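Local coordinates for B12-binding domain-containing protein (Kitasatospora setae, PDB 6WTE) that binds cobalamin and a [4Fe-4S] cluster as the radical SAM methylase TsrM, which probably methylates tryptophan by a non-radical route, at residues 363-366 / 367-370; 451-455 / 456-460. All coordinates share one frame; numbering follows the deposited sequence. Where two conformers were deposited one is given.

Contact 1 of 2, residues 363-366 / 367-370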
ATOM      1  N   LEU A 363      19.218  12.246   8.161  1.00 11.48           N
ATOM      2  CA  LEU A 363      18.583  10.983   8.519  1.00 11.28           C
ATOM      3  C   LEU A 363      19.576   9.836   8.428  1.00 11.38           C
ATOM      4  O   LEU A 363      19.693   9.021   9.352  1.00 11.47           O
ATOM      5  CB  LEU A 363      17.385  10.731   7.604  1.00 10.98           C
ATOM      6  CG  LEU A 363      16.533   9.474   7.803  1.00 10.90           C
ATOM      7  CD1 LEU A 363      15.169   9.749   7.202  1.00 11.54           C
ATOM      8  CD2 LEU A 363      17.142   8.267   7.113  1.00 12.16           C
ATOM      9  N   VAL A 364      20.285   9.745   7.303  1.00 12.05           N
ATOM     10  CA  VAL A 364      21.196   8.626   7.101  1.00 11.89           C
ATOM     11  C   VAL A 364      22.331   8.674   8.116  1.00 13.18           C
ATOM     12  O   VAL A 364      22.690   7.650   8.712  1.00 14.55           O
ATOM     13  CB  VAL A 364      21.713   8.616   5.650  1.00 14.60           C
ATOM     14  CG1 VAL A 364      22.836   7.596   5.487  1.00 19.48           C
ATOM     15  CG2 VAL A 364      20.572   8.309   4.686  1.00 12.66           C
ATOM     16  N   ARG A 365      22.877   9.868   8.372  1.00 12.07           N
ATOM     17  CA  ARG A 365      23.953   9.992   9.363  1.00 12.40           C
ATOM     18  C   ARG A 365      23.489   9.561  10.750  1.00 14.07           C
ATOM     19  O   ARG A 365      24.164   8.775  11.428  1.00 15.92           O
ATOM     20  CB  ARG A 365      24.485  11.421   9.424  1.00 15.54           C
ATOM     21  CG  ARG A 365      25.408  11.622  10.625  1.00 15.58           C
ATOM     22  CD  ARG A 365      26.002  13.028  10.686  1.00 15.31           C
ATOM     23  NE  ARG A 365      24.986  14.072  10.787  1.00 15.56           N
ATOM     24  CZ  ARG A 365      24.455  14.507  11.927  1.00 17.19           C
ATOM     25  NH1 ARG A 365      24.825  13.980  13.091  1.00 19.60           N
ATOM     26  NH2 ARG A 365      23.540  15.470  11.902  1.00 17.38           N
ATOM     27  N   LEU A 366      22.364  10.111  11.209  1.00 13.53           N
ATOM     28  CA  LEU A 366      21.863   9.783  12.538  1.00 15.26           C
ATOM     29  C   LEU A 366      21.603   8.289  12.676  1.00 15.92           C
ATOM     30  O   LEU A 366      21.894   7.693  13.720  1.00 14.54           O
ATOM     31  CB  LEU A 366      20.588  10.579  12.833  1.00 12.83           C
ATOM     32  CG  LEU A 366      20.724  12.098  13.002  1.00 15.69           C
ATOM     33  CD1 LEU A 366      19.351  12.734  13.183  1.00 17.21           C
ATOM     34  CD2 LEU A 366      21.649  12.457  14.171  1.00 16.87           C
ATOM     35  N   CYS A 367      21.056   7.664  11.631  1.00 15.57           N
ATOM     36  CA  CYS A 367      20.862   6.220  11.679  1.00 15.28           C
ATOM     37  C   CYS A 367      22.198   5.486  11.706  1.00 16.55           C
ATOM     38  O   CYS A 367      22.373   4.536  12.478  1.00 17.31           O
ATOM     39  CB  CYS A 367      20.028   5.761  10.494  1.00 14.52           C
ATOM     40  SG  CYS A 367      18.286   6.242  10.581  1.00 13.14           S
ATOM     41  N   ARG A 368      23.149   5.916  10.869  1.00 16.38           N
ATOM     42  CA  ARG A 368      24.473   5.299  10.871  0.50 18.02           C
ATOM     43  C   ARG A 368      25.119   5.390  12.247  1.00 22.40           C
ATOM     44  O   ARG A 368      25.670   4.406  12.754  1.00 17.41           O
ATOM     45  CB  ARG A 368      25.370   5.958   9.821  0.50 18.94           C
ATOM     46  CG  ARG A 368      26.779   5.375   9.787  0.50 20.72           C
ATOM     47  CD  ARG A 368      27.708   6.141   8.858  0.50 22.05           C
ATOM     48  NE  ARG A 368      28.084   7.449   9.389  0.50 20.82           N
ATOM     49  CZ  ARG A 368      27.852   8.602   8.773  0.50 20.34           C
ATOM     50  NH1 ARG A 368      28.231   9.742   9.335  0.50 22.88           N
ATOM     51  NH2 ARG A 368      27.250   8.618   7.591  0.50 22.89           N
ATOM     52  N   GLU A 369      25.057   6.570  12.869  1.00 18.29           N
ATOM     53  CA  GLU A 369      25.622   6.757  14.201  1.00 18.95           C
ATOM     54  C   GLU A 369      25.024   5.808  15.231  1.00 18.18           C
ATOM     55  O   GLU A 369      25.672   5.520  16.244  1.00 17.78           O
ATOM     56  CB  GLU A 369      25.408   8.197  14.657  1.00 17.09           C
ATOM     57  CG  GLU A 369      26.158   9.232  13.836  1.00 17.09           C
ATOM     58  CD  GLU A 369      25.780  10.641  14.225  1.00 17.34           C
ATOM     59  OE1 GLU A 369      24.754  10.808  14.923  1.00 17.82           O
ATOM     60  OE2 GLU A 369      26.505  11.581  13.838  1.00 18.49           O
ATOM     61  N   ARG A 370      23.806   5.319  15.005  1.00 17.13           N
ATOM     62  CA  ARG A 370      23.118   4.481  15.976  1.00 19.16           C
ATOM     63  C   ARG A 370      22.962   3.041  15.515  1.00 16.23           C
ATOM     64  O   ARG A 370      22.229   2.279  16.149  1.00 17.35           O
ATOM     65  CB  ARG A 370      21.748   5.078  16.305  1.00 17.14           C
ATOM     66  CG  ARG A 370      21.847   6.385  17.073  1.00 17.03           C
ATOM     67  CD  ARG A 370      20.655   7.313  16.847  1.00 17.83           C
ATOM     68  NE  ARG A 370      20.883   8.570  17.554  1.00 16.46           N
ATOM     69  CZ  ARG A 370      21.711   9.518  17.125  1.00 18.97           C
ATOM     70  NH1 ARG A 370      22.369   9.353  15.986  1.00 17.13           N
ATOM     71  NH2 ARG A 370      21.889  10.626  17.835  1.00 17.77           N
TER
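Arg365, Glu369 and Arg370 form a salt-bridge network over the last turn of helix 357-369. Arg365 bends at chi3 (60°) and brings NH1 to Glu369 OE2 at 3.0 Å; the oxygen lies at the edge of the guanidinium, but the nitrogen stands above the carboxylate plane, and the two flat groups are turned 66° apart. The other oxygen, Glu369 OE1, offers its anti lone pair to Arg370 NH1 at 3.0 Å, so one carboxylate is shared by two arginines. The same Arg370 NH1 also donates to Leu366 O at 2.8 Å, in the carbonyl plane, while Arg370 N reaches that oxygen only weakly. This side-chain bond supplements the weak backbone bond to Leu366 O in the last turn.

Ordinary helical bonds run alongside, including Glu369 N to Arg365 O at 2.8 Å. The apolar contact is a loose one, Leu363 CD2 lying 4.2 Å from Cys367 SG.

Arg370 also makes a salt bridge with Asp320 of helix 316-325, against which Leu366 packs through Ala319. The buried side of the helix rests on parallel strands 327-335 and 373-380, with Leu363 on Val332 and Val364 on Val376.

Contact 2 of 2, residues 451-455 / 456-460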
ATOM      1  N   ARG A 451     -15.200  16.092 -14.030  1.00 18.58           N
ATOM      2  CA  ARG A 451     -16.408  16.855 -14.335  1.00 18.04           C
ATOM      3  C   ARG A 451     -16.988  16.507 -15.698  1.00 18.75           C
ATOM      4  O   ARG A 451     -18.142  16.848 -15.974  1.00 18.72           O
ATOM      5  CB  ARG A 451     -16.122  18.354 -14.268  1.00 21.09           C
ATOM      6  CG  ARG A 451     -15.171  18.848 -15.337  1.00 21.93           C
ATOM      7  CD  ARG A 451     -14.819  20.310 -15.128  1.00 21.33           C
ATOM      8  NE  ARG A 451     -13.931  20.797 -16.174  1.00 29.56           N
ATOM      9  CZ  ARG A 451     -12.625  20.548 -16.212  1.00 24.32           C
ATOM     10  NH1 ARG A 451     -12.059  19.818 -15.260  1.00 26.48           N
ATOM     11  NH2 ARG A 451     -11.886  21.028 -17.202  1.00 25.50           N
ATOM     12  N   MET A 452     -16.219  15.855 -16.559  1.00 17.51           N
ATOM     13  CA  MET A 452     -16.716  15.415 -17.853  1.00 17.95           C
ATOM     14  C   MET A 452     -17.216  13.982 -17.838  1.00 16.50           C
ATOM     15  O   MET A 452     -17.674  13.494 -18.877  1.00 19.68           O
ATOM     16  CB  MET A 452     -15.624  15.550 -18.914  1.00 15.93           C
ATOM     17  CG  MET A 452     -15.162  16.965 -19.160  1.00 18.83           C
ATOM     18  SD  MET A 452     -14.016  16.980 -20.543  1.00 20.66           S
ATOM     19  CE  MET A 452     -13.406  18.662 -20.450  1.00 24.70           C
ATOM     20  N   CYS A 453     -17.130  13.292 -16.701  1.00 14.21           N
ATOM     21  CA  CYS A 453     -17.572  11.912 -16.615  1.00 15.93           C
ATOM     22  C   CYS A 453     -18.992  11.848 -16.071  1.00 18.33           C
ATOM     23  O   CYS A 453     -19.405  12.677 -15.257  1.00 16.91           O
ATOM     24  CB  CYS A 453     -16.636  11.095 -15.728  1.00 16.46           C
ATOM     25  SG  CYS A 453     -14.960  10.998 -16.397  1.00 16.71           S
ATOM     26  N   ALA A 454     -19.732  10.840 -16.529  1.00 18.94           N
ATOM     27  CA  ALA A 454     -21.107  10.658 -16.091  1.00 19.18           C
ATOM     28  C   ALA A 454     -21.203  10.094 -14.682  1.00 18.43           C
ATOM     29  O   ALA A 454     -22.264  10.204 -14.056  1.00 18.23           O
ATOM     30  CB  ALA A 454     -21.852   9.741 -17.062  1.00 23.41           C
ATOM     31  N   SER A 455     -20.127   9.511 -14.165  1.00 14.04           N
ATOM     32  CA  SER A 455     -20.166   8.863 -12.864  1.00 16.37           C
ATOM     33  C   SER A 455     -18.752   8.809 -12.307  1.00 14.96           C
ATOM     34  O   SER A 455     -17.778   8.868 -13.068  1.00 15.47           O
ATOM     35  CB  SER A 455     -20.746   7.442 -12.967  1.00 17.50           C
ATOM     36  OG  SER A 455     -19.834   6.580 -13.637  1.00 15.28           O
ATOM     37  N   PRO A 456     -18.608   8.677 -10.988  1.00 13.08           N
ATOM     38  CA  PRO A 456     -17.286   8.346 -10.437  1.00 14.16           C
ATOM     39  C   PRO A 456     -16.698   7.085 -11.045  1.00 14.81           C
ATOM     40  O   PRO A 456     -15.494   7.046 -11.314  1.00 14.25           O
ATOM     41  CB  PRO A 456     -17.569   8.175  -8.937  1.00 14.80           C
ATOM     42  CG  PRO A 456     -18.787   8.988  -8.687  1.00 17.17           C
ATOM     43  CD  PRO A 456     -19.618   8.855  -9.928  1.00 15.65           C
ATOM     44  N   ALA A 457     -17.520   6.053 -11.284  1.00 11.11           N
ATOM     45  CA  ALA A 457     -16.994   4.826 -11.872  1.00 12.47           C
ATOM     46  C   ALA A 457     -16.340   5.090 -13.222  1.00 14.72           C
ATOM     47  O   ALA A 457     -15.273   4.538 -13.513  1.00 14.73           O
ATOM     48  CB  ALA A 457     -18.096   3.776 -12.009  1.00 13.00           C
ATOM     49  N   GLU A 458     -16.962   5.923 -14.065  1.00 13.72           N
ATOM     50  CA  GLU A 458     -16.346   6.232 -15.353  1.00 12.89           C
ATOM     51  C   GLU A 458     -15.012   6.936 -15.170  1.00 12.11           C
ATOM     52  O   GLU A 458     -14.035   6.610 -15.851  1.00 13.66           O
ATOM     53  CB  GLU A 458     -17.272   7.094 -16.217  1.00 15.17           C
ATOM     54  CG  GLU A 458     -16.638   7.427 -17.562  1.00 20.23           C
ATOM     55  CD  GLU A 458     -17.493   8.329 -18.432  1.00 21.19           C
ATOM     56  OE1 GLU A 458     -18.548   8.803 -17.963  1.00 21.65           O
ATOM     57  OE2 GLU A 458     -17.097   8.560 -19.590  1.00 20.90           O
ATOM     58  N   TYR A 459     -14.954   7.910 -14.260  1.00 11.80           N
ATOM     59  CA  TYR A 459     -13.705   8.637 -14.040  1.00 12.21           C
ATOM     60  C   TYR A 459     -12.610   7.715 -13.519  1.00 14.05           C
ATOM     61  O   TYR A 459     -11.433   7.870 -13.868  1.00 12.85           O
ATOM     62  CB  TYR A 459     -13.928   9.799 -13.069  1.00 11.29           C
ATOM     63  CG  TYR A 459     -12.637  10.512 -12.742  1.00 15.98           C
ATOM     64  CD1 TYR A 459     -11.968  11.224 -13.724  1.00 12.27           C
ATOM     65  CD2 TYR A 459     -12.071  10.451 -11.467  1.00 11.33           C
ATOM     66  CE1 TYR A 459     -10.785  11.869 -13.460  1.00 12.41           C
ATOM     67  CE2 TYR A 459     -10.872  11.101 -11.191  1.00 13.43           C
ATOM     68  CZ  TYR A 459     -10.234  11.801 -12.195  1.00 13.02           C
ATOM     69  OH  TYR A 459      -9.045  12.456 -11.951  1.00 12.71           O
ATOM     70  N   GLU A 460     -12.980   6.741 -12.688  1.00 10.95           N
ATOM     71  CA  GLU A 460     -11.973   5.883 -12.075  1.00 12.13           C
ATOM     72  C   GLU A 460     -11.518   4.782 -13.025  1.00 11.13           C
ATOM     73  O   GLU A 460     -10.325   4.466 -13.082  1.00 11.80           O
ATOM     74  CB  GLU A 460     -12.519   5.290 -10.775  1.00 11.14           C
ATOM     75  CG  GLU A 460     -12.809   6.335  -9.710  1.00 10.34           C
ATOM     76  CD  GLU A 460     -13.609   5.785  -8.548  1.00 11.39           C
ATOM     77  OE1 GLU A 460     -13.862   4.563  -8.522  1.00 11.81           O
ATOM     78  OE2 GLU A 460     -13.989   6.574  -7.661  1.00 11.18           O
TER
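A chi1 of 70° places Ser455 OG between its own N and carbonyl carbon and turns it to Glu458 N at the start of helix 456-461, whereas Glu458 CG is anti to the backbone N (chi1 180°) and the extended chain carries OE1 back to Ala454 N in the preceding loop. The result is a serine N-cap. Ser455 OG accepts from Glu458 N at 3.0 Å, supplying a partner to a first-turn amide, as an N-cap does, and Pro456 follows at the first helical position, where no N-H needs an acceptor.

Glu458 OE1 accepts from the amide one residue before the N-cap, so this is not a classical capping box. The bond to Ala454 N is 2.8 Å long, met on the anti side but well out of the carboxylate plane, and OE1 also lies 3.5 Å from Cys453 CA. OE2 makes a salt bridge to Lys448, so each carboxylate oxygen has a partner in the loop before the helix, OE1 the amide of Ala454 and OE2 the ammonium of Lys448. Tyr459 N bonds to Ser455 O at 3.2 Å.

Helix 112-119 packs against the same turn through Phe113, which touches Pro456 and Ala457, and Tyr459 OH is bonded to Pro415 O. On the loop side of the tyrosine, Cys453 makes a sulfur-aromatic contact: SG lies at the ring edge, 5.3 Å from the centroid of Tyr459, and approaches Tyr459 CB to 3.7 Å.

How the contacts relate
Both contacts are local and closed within a continuous stretch, so neither encloses a long loop; along the chain they follow in series, without nesting or crossing. Coming from the N terminus, the chain passes through the B12-binding region and then enters the radical SAM core, where contact 1 ends helix 357-369, the second helix between strands 327-335 and 373-380. Strand 373-380, helix 387-398, strand 404-412, helix 418-427 and strand 436-437 follow, before contact 2 starts helix 456-461 and ties the late part of the core range to the B12-binding region. One contact thus finishes a helix and the other begins one, on opposite sides of the chain's centre, with their centres about 47 Å apart.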